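Local coordinates for putative p22 protein (Leishmania major, PDB 1YQF) that is of unknown function, but is a homologue of human p32 and a member of the MAM33 mitochondrial glycoprotein family, at residues A52-V57 and E173-F178; Y80-D85 and F184-Q189. All coordinates share one frame; numbering follows the deposited sequence.

Interaction 1: A52-V57 and E173-F178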
ATOM      1  N   ALA A  52      -6.963  28.936  17.309  1.00 52.03           N
ATOM      2  CA  ALA A  52      -8.150  29.761  17.070  1.00 51.97           C
ATOM      3  C   ALA A  52      -8.831  29.458  15.734  1.00 51.51           C
ATOM      4  O   ALA A  52      -8.170  29.383  14.697  1.00 51.40           O
ATOM      5  CB  ALA A  52      -7.780  31.236  17.143  1.00 52.13           C
ATOM      6  N   GLY A  53     -10.152  29.286  15.778  1.00 51.04           N
ATOM      7  CA  GLY A  53     -10.955  29.070  14.586  1.00 50.63           C
ATOM      8  C   GLY A  53     -11.265  27.611  14.299  1.00 50.40           C
ATOM      9  O   GLY A  53     -12.385  27.280  13.907  1.00 50.21           O
ATOM     10  N   TRP A  54     -10.277  26.738  14.493  1.00 50.23           N
ATOM     11  CA  TRP A  54     -10.421  25.328  14.128  1.00 50.10           C
ATOM     12  C   TRP A  54     -11.389  24.574  15.042  1.00 50.96           C
ATOM     13  O   TRP A  54     -11.534  24.898  16.220  1.00 51.06           O
ATOM     14  CB  TRP A  54      -9.061  24.626  14.123  1.00 49.58           C
ATOM     15  CG  TRP A  54      -8.066  25.232  13.178  1.00 47.99           C
ATOM     16  CD1 TRP A  54      -7.128  26.174  13.474  1.00 47.14           C
ATOM     17  CD2 TRP A  54      -7.904  24.932  11.785  1.00 45.96           C
ATOM     18  NE1 TRP A  54      -6.392  26.485  12.355  1.00 46.57           N
ATOM     19  CE2 TRP A  54      -6.846  25.733  11.303  1.00 45.59           C
ATOM     20  CE3 TRP A  54      -8.545  24.065  10.892  1.00 44.90           C
ATOM     21  CZ2 TRP A  54      -6.421  25.697   9.972  1.00 44.34           C
ATOM     22  CZ3 TRP A  54      -8.119  24.029   9.567  1.00 43.68           C
ATOM     23  CH2 TRP A  54      -7.067  24.840   9.124  1.00 43.77           C
ATOM     24  N   GLN A  55     -12.043  23.568  14.470  1.00 51.97           N
ATOM     25  CA  GLN A  55     -12.969  22.691  15.177  1.00 52.84           C
ATOM     26  C   GLN A  55     -12.471  21.255  15.006  1.00 52.43           C
ATOM     27  O   GLN A  55     -12.136  20.838  13.896  1.00 51.99           O
ATOM     28  CB  GLN A  55     -14.383  22.834  14.597  1.00 53.52           C
ATOM     29  CG  GLN A  55     -15.489  23.068  15.627  1.00 56.45           C
ATOM     30  CD  GLN A  55     -15.990  21.780  16.269  1.00 59.78           C
ATOM     31  OE1 GLN A  55     -16.517  20.901  15.585  1.00 61.25           O
ATOM     32  NE2 GLN A  55     -15.832  21.672  17.585  1.00 61.42           N
ATOM     33  N   VAL A  56     -12.417  20.504  16.103  1.00 52.15           N
ATOM     34  CA  VAL A  56     -11.979  19.109  16.064  1.00 52.09           C
ATOM     35  C   VAL A  56     -13.190  18.197  15.890  1.00 52.05           C
ATOM     36  O   VAL A  56     -14.162  18.302  16.640  1.00 52.13           O
ATOM     37  CB  VAL A  56     -11.236  18.711  17.355  1.00 52.14           C
ATOM     38  CG1 VAL A  56     -10.651  17.307  17.229  1.00 51.77           C
ATOM     39  CG2 VAL A  56     -10.136  19.712  17.680  1.00 52.61           C
ATOM     40  N   VAL A  57     -13.128  17.303  14.907  1.00 51.88           N
ATOM     41  CA  VAL A  57     -14.226  16.372  14.645  1.00 51.68           C
ATOM     42  C   VAL A  57     -13.687  15.002  14.254  1.00 51.32           C
ATOM     43  O   VAL A  57     -12.962  14.867  13.273  1.00 50.96           O
ATOM     44  CB  VAL A  57     -15.167  16.892  13.537  1.00 51.81           C
ATOM     45  CG1 VAL A  57     -16.220  15.844  13.179  1.00 51.76           C
ATOM     46  CG2 VAL A  57     -15.842  18.184  13.977  1.00 52.02           C
ATOM     47  N   GLU A 173       3.351  26.171  12.802  1.00 45.00           N
ATOM     48  CA  GLU A 173       3.962  25.359  13.852  1.00 45.72           C
ATOM     49  C   GLU A 173       3.063  25.183  15.076  1.00 45.11           C
ATOM     50  O   GLU A 173       3.190  24.196  15.794  1.00 44.85           O
ATOM     51  CB  GLU A 173       5.297  25.964  14.281  1.00 46.34           C
ATOM     52  CG  GLU A 173       6.344  25.959  13.180  1.00 48.77           C
ATOM     53  CD  GLU A 173       7.741  26.296  13.677  1.00 51.41           C
ATOM     54  OE1 GLU A 173       7.925  26.515  14.900  1.00 52.64           O
ATOM     55  OE2 GLU A 173       8.665  26.337  12.838  1.00 52.26           O
ATOM     56  N   LYS A 174       2.171  26.142  15.316  1.00 44.62           N
ATOM     57  CA  LYS A 174       1.203  26.037  16.411  1.00 44.42           C
ATOM     58  C   LYS A 174       0.166  24.944  16.162  1.00 43.41           C
ATOM     59  O   LYS A 174      -0.297  24.304  17.105  1.00 43.09           O
ATOM     60  CB  LYS A 174       0.491  27.375  16.641  1.00 44.86           C
ATOM     61  CG  LYS A 174       1.423  28.537  16.971  1.00 46.92           C
ATOM     62  CD  LYS A 174       2.250  28.275  18.229  1.00 48.99           C
ATOM     63  CE  LYS A 174       3.287  29.365  18.457  1.00 50.56           C
ATOM     64  NZ  LYS A 174       4.184  29.551  17.273  1.00 50.79           N
ATOM     65  N   LEU A 175      -0.188  24.733  14.896  1.00 42.33           N
ATOM     66  CA  LEU A 175      -1.147  23.699  14.527  1.00 41.66           C
ATOM     67  C   LEU A 175      -0.476  22.339  14.657  1.00 40.60           C
ATOM     68  O   LEU A 175      -1.078  21.385  15.142  1.00 40.26           O
ATOM     69  CB  LEU A 175      -1.659  23.908  13.096  1.00 41.89           C
ATOM     70  CG  LEU A 175      -3.049  23.352  12.766  1.00 42.49           C
ATOM     71  CD1 LEU A 175      -3.411  23.655  11.327  1.00 43.18           C
ATOM     72  CD2 LEU A 175      -3.133  21.859  13.003  1.00 43.15           C
ATOM     73  N   GLY A 176       0.780  22.264  14.228  1.00 39.57           N
ATOM     74  CA  GLY A 176       1.543  21.033  14.297  1.00 38.89           C
ATOM     75  C   GLY A 176       1.685  20.528  15.718  1.00 38.32           C
ATOM     76  O   GLY A 176       1.464  19.349  15.980  1.00 37.59           O
ATOM     77  N   GLU A 177       2.043  21.430  16.629  1.00 37.87           N
ATOM     78  CA  GLU A 177       2.195  21.109  18.045  1.00 37.93           C
ATOM     79  C   GLU A 177       0.880  20.592  18.616  1.00 36.08           C
ATOM     80  O   GLU A 177       0.883  19.700  19.459  1.00 35.90           O
ATOM     81  CB  GLU A 177       2.667  22.340  18.829  1.00 39.04           C
ATOM     82  CG  GLU A 177       2.839  22.121  20.327  1.00 43.37           C
ATOM     83  CD  GLU A 177       3.364  23.356  21.037  1.00 48.07           C
ATOM     84  OE1 GLU A 177       4.591  23.593  20.991  1.00 51.09           O
ATOM     85  OE2 GLU A 177       2.551  24.093  21.640  1.00 49.76           O
ATOM     86  N   PHE A 178      -0.238  21.149  18.154  1.00 34.09           N
ATOM     87  CA  PHE A 178      -1.551  20.653  18.555  1.00 32.48           C
ATOM     88  C   PHE A 178      -1.705  19.192  18.155  1.00 31.53           C
ATOM     89  O   PHE A 178      -2.013  18.352  18.992  1.00 31.56           O
ATOM     90  CB  PHE A 178      -2.679  21.467  17.920  1.00 32.22           C
ATOM     91  CG  PHE A 178      -4.031  20.834  18.080  1.00 30.73           C
ATOM     92  CD1 PHE A 178      -4.707  20.921  19.287  1.00 29.90           C
ATOM     93  CD2 PHE A 178      -4.616  20.131  17.034  1.00 30.14           C
ATOM     94  CE1 PHE A 178      -5.955  20.333  19.448  1.00 28.62           C
ATOM     95  CE2 PHE A 178      -5.860  19.534  17.189  1.00 29.10           C
ATOM     96  CZ  PHE A 178      -6.531  19.635  18.396  1.00 28.79           C
TER
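W54 lies nearest L175 across the contact, with their CA atoms 9.4 Å apart, and V56 lies nearest F178, with a CA separation of 10.8 Å. At these spacings the backbones of A52-V57, a loop running into a short edge strand, and of E173-F178, the first turns of a helix, do not bond to each other, and the two segments meet only through side chains. L175 reaches out with CG anti to the backbone N (chi1 -154°) and its chain extended, so that CD1 comes to 3.9 Å from CZ2 of W54. The methyl stands 3.8 Å above the indole plane, displaced toward the rim of the ring, and the two side chains cross at about a right angle. Such contacts pack the long C-terminal helix against the antiparallel sheet, as in the p32 fold, in which terminal helices flank one twisted sheet. The second pair comes from opposite directions: V56 sends CG2 to within 3.7 Å of CZ of F178, the far end of the phenyl ring. V56 and F178 both lie against P50, and F178 also packs on P48, P51 and the ring of Y182. W54 and L175 rest together on L67 and V78 of the next two strands, while D172 OD1 takes a hydrogen bond from L175 N at the start of the helix.

Interaction 2: Y80-D85 and F184-Q189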
ATOM      1  N   TYR A  80      -5.606  14.235  10.053  1.00 30.73           N
ATOM      2  CA  TYR A  80      -4.536  13.426  10.621  1.00 31.56           C
ATOM      3  C   TYR A  80      -5.096  12.208  11.327  1.00 32.45           C
ATOM      4  O   TYR A  80      -6.292  12.125  11.599  1.00 32.95           O
ATOM      5  CB  TYR A  80      -3.712  14.243  11.612  1.00 31.46           C
ATOM      6  CG  TYR A  80      -4.508  14.745  12.793  1.00 31.99           C
ATOM      7  CD1 TYR A  80      -5.360  15.834  12.664  1.00 32.60           C
ATOM      8  CD2 TYR A  80      -4.409  14.130  14.040  1.00 32.72           C
ATOM      9  CE1 TYR A  80      -6.097  16.299  13.742  1.00 33.66           C
ATOM     10  CE2 TYR A  80      -5.141  14.593  15.127  1.00 32.97           C
ATOM     11  CZ  TYR A  80      -5.982  15.678  14.970  1.00 33.39           C
ATOM     12  OH  TYR A  80      -6.717  16.144  16.036  1.00 34.46           O
ATOM     13  N   SER A  81      -4.205  11.273  11.632  1.00 33.35           N
ATOM     14  CA  SER A  81      -4.548  10.065  12.363  1.00 34.01           C
ATOM     15  C   SER A  81      -3.707  10.021  13.631  1.00 35.65           C
ATOM     16  O   SER A  81      -2.544  10.437  13.625  1.00 35.83           O
ATOM     17  CB  SER A  81      -4.276   8.827  11.500  1.00 33.63           C
ATOM     18  OG  SER A  81      -4.542   7.630  12.216  1.00 32.52           O
ATOM     19  N   THR A  82      -4.291   9.520  14.716  1.00 37.57           N
ATOM     20  CA  THR A  82      -3.566   9.368  15.977  1.00 39.40           C
ATOM     21  C   THR A  82      -2.919   7.985  16.065  1.00 41.59           C
ATOM     22  O   THR A  82      -2.316   7.643  17.080  1.00 41.28           O
ATOM     23  CB  THR A  82      -4.500   9.595  17.176  1.00 38.98           C
ATOM     24  OG1 THR A  82      -5.558   8.617  17.172  1.00 39.69           O
ATOM     25  CG2 THR A  82      -5.214  10.931  17.064  1.00 38.16           C
ATOM     26  N   ASN A  83      -3.063   7.197  15.001  1.00 44.79           N
ATOM     27  CA  ASN A  83      -2.356   5.926  14.874  1.00 47.56           C
ATOM     28  C   ASN A  83      -0.896   6.184  14.551  1.00 51.32           C
ATOM     29  O   ASN A  83      -0.563   7.131  13.830  1.00 51.51           O
ATOM     30  CB  ASN A  83      -2.970   5.050  13.773  1.00 46.97           C
ATOM     31  CG  ASN A  83      -4.127   4.204  14.270  1.00 45.95           C
ATOM     32  OD1 ASN A  83      -4.123   3.741  15.412  1.00 42.87           O
ATOM     33  ND2 ASN A  83      -5.122   3.994  13.409  1.00 44.29           N
ATOM     34  N   GLN A  84      -0.035   5.326  15.081  1.00 56.02           N
ATOM     35  CA  GLN A  84       1.402   5.441  14.871  1.00 59.85           C
ATOM     36  C   GLN A  84       1.926   4.191  14.170  1.00 63.26           C
ATOM     37  O   GLN A  84       1.455   3.073  14.427  1.00 63.45           O
ATOM     38  CB  GLN A  84       2.128   5.657  16.201  1.00 60.01           C
ATOM     39  CG  GLN A  84       1.836   4.602  17.253  1.00 60.43           C
ATOM     40  CD  GLN A  84       1.992   5.117  18.674  1.00 61.53           C
ATOM     41  OE1 GLN A  84       2.958   5.819  18.985  1.00 62.27           O
ATOM     42  NE2 GLN A  84       1.046   4.762  19.542  1.00 61.45           N
ATOM     43  N   ASP A  85       2.892   4.397  13.275  1.00 67.50           N
ATOM     44  CA  ASP A  85       3.513   3.307  12.531  1.00 70.88           C
ATOM     45  C   ASP A  85       4.553   2.627  13.424  1.00 72.97           C
ATOM     46  O   ASP A  85       5.260   3.302  14.180  1.00 73.40           O
ATOM     47  CB  ASP A  85       4.171   3.866  11.263  1.00 71.43           C
ATOM     48  CG  ASP A  85       4.332   2.820  10.165  1.00 72.97           C
ATOM     49  OD1 ASP A  85       4.066   1.606  10.316  1.00 74.26           O
ATOM     50  OD2 ASP A  85       4.768   3.195   9.053  1.00 74.74           O
ATOM     51  N   PHE A 184      -0.744  12.231  21.250  1.00 32.27           N
ATOM     52  CA  PHE A 184      -0.280  11.631  22.503  1.00 33.63           C
ATOM     53  C   PHE A 184      -1.463  11.392  23.431  1.00 33.16           C
ATOM     54  O   PHE A 184      -1.576  10.331  24.034  1.00 33.25           O
ATOM     55  CB  PHE A 184       0.743  12.524  23.233  1.00 34.36           C
ATOM     56  CG  PHE A 184       2.100  12.608  22.566  1.00 38.10           C
ATOM     57  CD1 PHE A 184       2.681  11.504  21.942  1.00 41.43           C
ATOM     58  CD2 PHE A 184       2.812  13.805  22.589  1.00 40.50           C
ATOM     59  CE1 PHE A 184       3.939  11.603  21.340  1.00 42.60           C
ATOM     60  CE2 PHE A 184       4.068  13.907  21.992  1.00 41.57           C
ATOM     61  CZ  PHE A 184       4.629  12.806  21.367  1.00 42.13           C
ATOM     62  N   TRP A 185      -2.343  12.387  23.534  1.00 32.91           N
ATOM     63  CA  TRP A 185      -3.515  12.295  24.398  1.00 32.69           C
ATOM     64  C   TRP A 185      -4.454  11.194  23.931  1.00 32.36           C
ATOM     65  O   TRP A 185      -4.838  10.340  24.716  1.00 32.42           O
ATOM     66  CB  TRP A 185      -4.274  13.625  24.453  1.00 32.77           C
ATOM     67  CG  TRP A 185      -5.616  13.490  25.113  1.00 33.23           C
ATOM     68  CD1 TRP A 185      -5.868  13.446  26.451  1.00 33.52           C
ATOM     69  CD2 TRP A 185      -6.885  13.354  24.464  1.00 34.33           C
ATOM     70  NE1 TRP A 185      -7.216  13.296  26.678  1.00 33.66           N
ATOM     71  CE2 TRP A 185      -7.863  13.236  25.473  1.00 34.02           C
ATOM     72  CE3 TRP A 185      -7.296  13.316  23.123  1.00 36.49           C
ATOM     73  CZ2 TRP A 185      -9.223  13.092  25.190  1.00 35.47           C
ATOM     74  CZ3 TRP A 185      -8.651  13.171  22.842  1.00 37.43           C
ATOM     75  CH2 TRP A 185      -9.598  13.062  23.874  1.00 36.68           C
ATOM     76  N   ALA A 186      -4.819  11.233  22.651  1.00 32.01           N
ATOM     77  CA  ALA A 186      -5.730  10.255  22.059  1.00 31.77           C
ATOM     78  C   ALA A 186      -5.170   8.840  22.110  1.00 31.94           C
ATOM     79  O   ALA A 186      -5.924   7.881  22.262  1.00 31.46           O
ATOM     80  CB  ALA A 186      -6.065  10.634  20.616  1.00 31.69           C
ATOM     81  N   GLU A 187      -3.851   8.714  21.993  1.00 32.26           N
ATOM     82  CA  GLU A 187      -3.197   7.408  22.042  1.00 33.27           C
ATOM     83  C   GLU A 187      -3.349   6.786  23.426  1.00 31.88           C
ATOM     84  O   GLU A 187      -3.534   5.583  23.551  1.00 31.13           O
ATOM     85  CB  GLU A 187      -1.715   7.531  21.679  1.00 34.48           C
ATOM     86  CG  GLU A 187      -0.891   6.268  21.908  1.00 39.72           C
ATOM     87  CD  GLU A 187      -1.387   5.084  21.092  1.00 45.17           C
ATOM     88  OE1 GLU A 187      -1.622   5.261  19.872  1.00 48.69           O
ATOM     89  OE2 GLU A 187      -1.533   3.978  21.666  1.00 47.03           O
ATOM     90  N   GLN A 188      -3.248   7.615  24.460  1.00 31.27           N
ATOM     91  CA  GLN A 188      -3.446   7.172  25.839  1.00 30.99           C
ATOM     92  C   GLN A 188      -4.887   6.705  26.049  1.00 30.76           C
ATOM     93  O   GLN A 188      -5.122   5.715  26.734  1.00 30.99           O
ATOM     94  CB  GLN A 188      -3.108   8.305  26.818  1.00 31.02           C
ATOM     95  CG  GLN A 188      -3.350   7.990  28.299  1.00 30.94           C
ATOM     96  CD  GLN A 188      -2.440   6.895  28.838  1.00 31.58           C
ATOM     97  OE1 GLN A 188      -1.269   6.811  28.465  1.00 32.57           O
ATOM     98  NE2 GLN A 188      -2.974   6.062  29.724  1.00 30.60           N
ATOM     99  N   GLN A 189      -5.843   7.414  25.451  1.00 30.47           N
ATOM    100  CA  GLN A 189      -7.257   7.074  25.601  1.00 30.66           C
ATOM    101  C   GLN A 189      -7.564   5.732  24.952  1.00 29.79           C
ATOM    102  O   GLN A 189      -8.264   4.912  25.533  1.00 29.53           O
ATOM    103  CB  GLN A 189      -8.162   8.155  24.999  1.00 31.29           C
ATOM    104  CG  GLN A 189      -7.902   9.581  25.496  1.00 34.33           C
ATOM    105  CD  GLN A 189      -7.795   9.679  27.013  1.00 37.76           C
ATOM    106  OE1 GLN A 189      -8.745   9.353  27.729  1.00 39.47           O
ATOM    107  NE2 GLN A 189      -6.640  10.129  27.505  1.00 38.76           N
TER
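T82 and A186 make the apolar half of this contact: CG2 of T82 lies 3.7 Å from CB of A186, and CB of T82 is only slightly farther off, at 3.9 Å. The threonine methyl is anti to the carbonyl carbon, which turns it to the helix and lets the two small side chains meet. Alongside, Q84 and E187 form the polar half. NE2 of Q84 makes a close approach to OE1 of E187, at 2.7 Å, the two side chains crossing at about a right angle with amide and carboxylate planes turned 50° apart. E187 bends at its second torsion (chi2 60°), which brings the carboxylate toward the loop that follows the strand, with OE1 3.7 Å from the backbone O of T82.

The clear hydrogen bond to E187 comes from outside: its OE2 is hydrogen-bonded to Y146 OH of the second subunit, so this carboxylate serves a subunit interface as well as the intramolecular contact. Beside it N83 bonds through ND2 to L145 O and through OD1 to T147 N of that same subunit, and Q84 packs on its L150. An ST turn shapes the chain at N83: S81 OG accepts from N83 N at 3.2 Å with an N-H...O angle of 159°. The contact thus lies where strand 74-81 runs out into a loop across the middle of helix 173-202, with the backbone of T82 hydrogen-bonded to C63, its side chain against F65 of the adjacent strand 64-71 and S183 of the helix, and the neighbouring subunit's 145-150 region against the loop.

From the N terminus the chain first gives 52-57, at the edge of the antiparallel sheet, and two strands later 80-85, where strand 74-81 ends. After the rest of the sheet and three further helices it returns as helix 173-202, whose opening turns close interaction 1 over 115 intervening residues; farther along, 184-189 closes interaction 2 over 98. The two loops cross rather than nest, since their segments alternate. With centres 15 Å apart, the contacts meet through Y80, whose OH lies 3.7 Å from CE2 of F178. One helix is thereby tied to the first strand and to the loop that leaves the third, and interaction 2 extends the connection to a second subunit.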